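Local atomic coordinates of T-cell surface protein tactile (Homo sapiens, PDB entry 6ARQ), a protein that promotes adhesion of natural killer cells to their targets by binding PVR on the target cell, and may serve activated T and NK cells late in the immune response. Residues E67-F72 with W82-R87. The protein carries 1 engineered substitution. Residues are numbered along the deposited sequence; the frame is centred on the assembly and turned at random.
With NAG (2-acetamido-2-deoxy-beta-D-glucopyranose), chain F.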
ATOM      1  N   GLU A  67       3.604  46.807  26.581  1.00 41.21           N
ATOM      2  CA  GLU A  67       3.577  46.802  28.044  1.00 40.31           C
ATOM      3  C   GLU A  67       2.181  46.460  28.589  1.00 40.72           C
ATOM      4  O   GLU A  67       2.080  45.708  29.556  1.00 39.69           O
ATOM      5  CB  GLU A  67       4.039  48.180  28.563  1.00 44.12           C
ATOM      6  CG  GLU A  67       4.221  48.279  30.071  1.00 57.38           C
ATOM      7  CD  GLU A  67       5.463  48.981  30.592  1.00 83.06           C
ATOM      8  OE1 GLU A  67       5.645  48.997  31.830  1.00 78.86           O
ATOM      9  OE2 GLU A  67       6.257  49.507  29.777  1.00 80.43           O
ATOM     10  N   SER A  68       1.119  46.993  27.961  1.00 35.57           N
ATOM     11  CA  SER A  68      -0.266  46.776  28.386  1.00 34.00           C
ATOM     12  C   SER A  68      -1.016  45.757  27.484  1.00 33.72           C
ATOM     13  O   SER A  68      -2.248  45.744  27.465  1.00 33.13           O
ATOM     14  CB  SER A  68      -1.011  48.110  28.430  1.00 39.28           C
ATOM     15  OG  SER A  68      -0.906  48.816  27.205  1.00 48.41           O
ATOM     16  N   LEU A  69      -0.278  44.876  26.786  1.00 27.36           N
ATOM     17  CA  LEU A  69      -0.864  43.869  25.899  1.00 25.16           C
ATOM     18  C   LEU A  69      -0.989  42.504  26.594  1.00 26.34           C
ATOM     19  O   LEU A  69      -2.010  41.839  26.421  1.00 25.26           O
ATOM     20  CB  LEU A  69      -0.033  43.745  24.605  1.00 25.23           C
ATOM     21  CG  LEU A  69      -0.600  42.891  23.458  1.00 28.99           C
ATOM     22  CD1 LEU A  69      -1.795  43.566  22.786  1.00 30.01           C
ATOM     23  CD2 LEU A  69       0.464  42.624  22.422  1.00 30.88           C
ATOM     24  N   VAL A  70       0.043  42.080  27.353  1.00 21.77           N
ATOM     25  CA  VAL A  70       0.054  40.793  28.067  1.00 20.05           C
ATOM     26  C   VAL A  70       0.541  40.959  29.517  1.00 23.17           C
ATOM     27  O   VAL A  70       1.302  41.883  29.814  1.00 23.54           O
ATOM     28  CB  VAL A  70       0.863  39.683  27.341  1.00 23.10           C
ATOM     29  CG1 VAL A  70       0.099  39.127  26.144  1.00 22.25           C
ATOM     30  CG2 VAL A  70       2.261  40.158  26.941  1.00 23.57           C
ATOM     31  N   THR A  71       0.084  40.059  30.412  1.00 18.58           N
ATOM     32  CA  THR A  71       0.430  40.026  31.839  1.00 18.76           C
ATOM     33  C   THR A  71       0.512  38.569  32.322  1.00 21.28           C
ATOM     34  O   THR A  71      -0.296  37.730  31.914  1.00 19.95           O
ATOM     35  CB  THR A  71      -0.595  40.836  32.681  1.00 26.23           C
ATOM     36  OG1 THR A  71      -0.817  42.116  32.090  1.00 27.17           O
ATOM     37  CG2 THR A  71      -0.161  41.029  34.137  1.00 24.86           C
ATOM     38  N   PHE A  72       1.485  38.285  33.198  1.00 18.11           N
ATOM     39  CA  PHE A  72       1.691  36.985  33.827  1.00 17.72           C
ATOM     40  C   PHE A  72       1.713  37.187  35.342  1.00 23.53           C
ATOM     41  O   PHE A  72       2.647  37.796  35.864  1.00 23.88           O
ATOM     42  CB  PHE A  72       2.984  36.323  33.311  1.00 19.02           C
ATOM     43  CG  PHE A  72       3.423  35.096  34.077  1.00 20.91           C
ATOM     44  CD1 PHE A  72       2.839  33.859  33.836  1.00 23.38           C
ATOM     45  CD2 PHE A  72       4.433  35.175  35.029  1.00 24.40           C
ATOM     46  CE1 PHE A  72       3.253  32.724  34.536  1.00 24.93           C
ATOM     47  CE2 PHE A  72       4.839  34.041  35.738  1.00 27.87           C
ATOM     48  CZ  PHE A  72       4.245  32.822  35.487  1.00 25.37           C
ATOM     49  N   TRP A  82      -2.161  33.657  32.872  1.00 19.74           N
ATOM     50  CA  TRP A  82      -1.646  34.103  31.577  1.00 17.91           C
ATOM     51  C   TRP A  82      -2.758  34.904  30.892  1.00 21.33           C
ATOM     52  O   TRP A  82      -3.735  34.328  30.411  1.00 20.58           O
ATOM     53  CB  TRP A  82      -1.166  32.883  30.758  1.00 15.66           C
ATOM     54  CG  TRP A  82      -0.594  33.151  29.394  1.00 15.64           C
ATOM     55  CD1 TRP A  82      -0.904  32.489  28.244  1.00 18.10           C
ATOM     56  CD2 TRP A  82       0.460  34.069  29.056  1.00 15.40           C
ATOM     57  NE1 TRP A  82      -0.132  32.951  27.205  1.00 17.29           N
ATOM     58  CE2 TRP A  82       0.715  33.921  27.675  1.00 18.83           C
ATOM     59  CE3 TRP A  82       1.202  35.019  29.782  1.00 17.08           C
ATOM     60  CZ2 TRP A  82       1.664  34.699  27.000  1.00 18.13           C
ATOM     61  CZ3 TRP A  82       2.141  35.789  29.111  1.00 18.51           C
ATOM     62  CH2 TRP A  82       2.361  35.628  27.737  1.00 18.74           C
ATOM     63  N   THR A  83      -2.634  36.245  30.918  1.00 18.28           N
ATOM     64  CA  THR A  83      -3.657  37.165  30.419  1.00 18.33           C
ATOM     65  C   THR A  83      -3.232  37.955  29.177  1.00 22.35           C
ATOM     66  O   THR A  83      -2.090  38.402  29.083  1.00 22.28           O
ATOM     67  CB  THR A  83      -4.045  38.152  31.542  1.00 26.91           C
ATOM     68  OG1 THR A  83      -4.114  37.461  32.792  1.00 26.94           O
ATOM     69  CG2 THR A  83      -5.366  38.857  31.282  1.00 25.24           C
ATOM     70  N   LEU A  84      -4.193  38.154  28.252  1.00 18.96           N
ATOM     71  CA  LEU A  84      -4.089  38.959  27.032  1.00 18.89           C
ATOM     72  C   LEU A  84      -5.124  40.087  27.137  1.00 23.98           C
ATOM     73  O   LEU A  84      -6.324  39.813  27.242  1.00 23.60           O
ATOM     74  CB  LEU A  84      -4.301  38.090  25.773  1.00 18.35           C
ATOM     75  CG  LEU A  84      -4.388  38.799  24.415  1.00 23.36           C
ATOM     76  CD1 LEU A  84      -3.014  39.209  23.902  1.00 23.65           C
ATOM     77  CD2 LEU A  84      -5.066  37.915  23.393  1.00 25.53           C
ATOM     78  N   HIS A  85      -4.656  41.344  27.153  1.00 21.73           N
ATOM     79  CA  HIS A  85      -5.514  42.516  27.316  1.00 22.99           C
ATOM     80  C   HIS A  85      -5.910  43.142  25.986  1.00 28.99           C
ATOM     81  O   HIS A  85      -5.057  43.410  25.138  1.00 28.63           O
ATOM     82  CB  HIS A  85      -4.835  43.566  28.204  1.00 24.58           C
ATOM     83  CG  HIS A  85      -4.479  43.049  29.560  1.00 27.72           C
ATOM     84  ND1 HIS A  85      -5.428  42.933  30.557  1.00 29.99           N
ATOM     85  CD2 HIS A  85      -3.291  42.609  30.033  1.00 28.98           C
ATOM     86  CE1 HIS A  85      -4.788  42.441  31.604  1.00 29.36           C
ATOM     87  NE2 HIS A  85      -3.502  42.228  31.336  1.00 29.13           N
ATOM     88  N   LEU A  86      -7.225  43.372  25.821  1.00 27.42           N
ATOM     89  CA  LEU A  86      -7.837  43.994  24.644  1.00 28.62           C
ATOM     90  C   LEU A  86      -8.741  45.124  25.120  1.00 35.53           C
ATOM     91  O   LEU A  86      -9.654  44.878  25.911  1.00 35.64           O
ATOM     92  CB  LEU A  86      -8.616  42.958  23.807  1.00 28.17           C
ATOM     93  CG  LEU A  86      -7.814  41.777  23.242  1.00 31.75           C
ATOM     94  CD1 LEU A  86      -8.707  40.590  22.974  1.00 31.46           C
ATOM     95  CD2 LEU A  86      -7.041  42.166  21.988  1.00 34.99           C
ATOM     96  N   ARG A  87      -8.451  46.367  24.692  1.00 34.37           N
ATOM     97  CA  ARG A  87      -9.192  47.565  25.111  1.00 36.50           C
ATOM     98  C   ARG A  87      -9.747  48.343  23.917  1.00 42.99           C
ATOM     99  O   ARG A  87      -9.087  48.412  22.880  1.00 42.49           O
ATOM    100  CB  ARG A  87      -8.289  48.486  25.952  1.00 37.89           C
ATOM    101  CG  ARG A  87      -7.783  47.848  27.240  1.00 47.61           C
ATOM    102  CD  ARG A  87      -6.827  48.751  27.989  1.00 57.35           C
ATOM    103  NE  ARG A  87      -6.005  47.991  28.932  1.00 61.62           N
ATOM    104  CZ  ARG A  87      -4.821  47.462  28.636  1.00 72.32           C
ATOM    105  NH1 ARG A  87      -4.306  47.611  27.422  1.00 59.01           N
ATOM    106  NH2 ARG A  87      -4.145  46.783  29.552  1.00 57.77           N
TER
HETATM  107  C1  NAG F 201      -9.501  43.276  33.370  1.00 65.45           C
HETATM  108  C2  NAG F 201      -8.292  44.173  33.640  1.00 66.65           C
HETATM  109  C3  NAG F 201      -8.808  45.442  34.324  1.00 68.46           C
HETATM  110  C4  NAG F 201      -9.918  46.108  33.508  1.00 69.09           C
HETATM  111  C5  NAG F 201     -11.055  45.119  33.248  1.00 68.47           C
HETATM  112  C6  NAG F 201     -12.121  45.657  32.321  1.00 69.19           C
HETATM  113  C7  NAG F 201      -6.040  43.699  34.561  1.00 67.89           C
HETATM  114  C8  NAG F 201      -5.252  42.809  35.476  1.00 67.77           C
HETATM  115  N2  NAG F 201      -7.364  43.460  34.507  1.00 67.35           N
HETATM  116  O3  NAG F 201      -7.735  46.358  34.514  1.00 68.85           O
HETATM  117  O4  NAG F 201     -10.420  47.236  34.217  1.00 71.31           O
HETATM  118  O5  NAG F 201     -10.529  43.936  32.622  1.00 66.30           O
HETATM  119  O6  NAG F 201     -13.106  44.673  32.034  1.00 68.68           O
HETATM  120  O7  NAG F 201      -5.507  44.592  33.906  1.00 68.41           O
HETATM  121  O   HOH W   1      -2.337  38.326  34.647  1.00 15.89           O
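R87 reaches back to the loop leading into strand 70-73 and grips a single carbonyl oxygen: its guanidinium comes end-on, with NH1 2.8 Å and NH2 3.0 Å from S68 O. The oxygen lies between the two terminal nitrogens, close to the guanidinium plane, and neither N-H bond to it is straight (146° from NH1, 135° from NH2); S68 CB rests beside both nitrogens. Further along, T71 OG1 and H85 NE2 share a hydrogen bond of 2.8 Å, in which either could be the donor, the hydroxyl sitting at the imidazole edge, near its plane. The T71 chi1 of -48° sets OG1 anti to the carbonyl carbon, on the side of the ring. On the far side of the imidazole, ND1 makes a weak bond to glycosylated N23, while CE1 lies 3.2 Å from NAG O7.

T71 and T83 form a hydrogen-bonded antiparallel pair, with T83 N to T71 O at 2.9 Å. H85 N continues the ladder to L69 O (2.8 Å). A water held by T83 OG1 also reaches T71 O, weakly.

On the face opposite the side chains of T71 and T83 lie V70, L84, F72 and W82. V70 CG1 packs on L84 CD1 at 3.8 Å, and V70 CB approaches W82 CH2. F72 CB meets the indole edge at CE3, near the ring plane, 4.2 Å away.

This hairpin of strands 70-73 and 79-86 lies in the V-type Ig-like domain; 70-73 is an outer strand of its three-stranded sheet, and 79-86 also pairs with strand 22-29. The apolar face turns onto the second sheet, where W82 stacks on W39, donates a hydrogen bond from NE1 to Q38 O and touches C99 of the C26-C99 disulfide, while L84 packs on I49 and Y97.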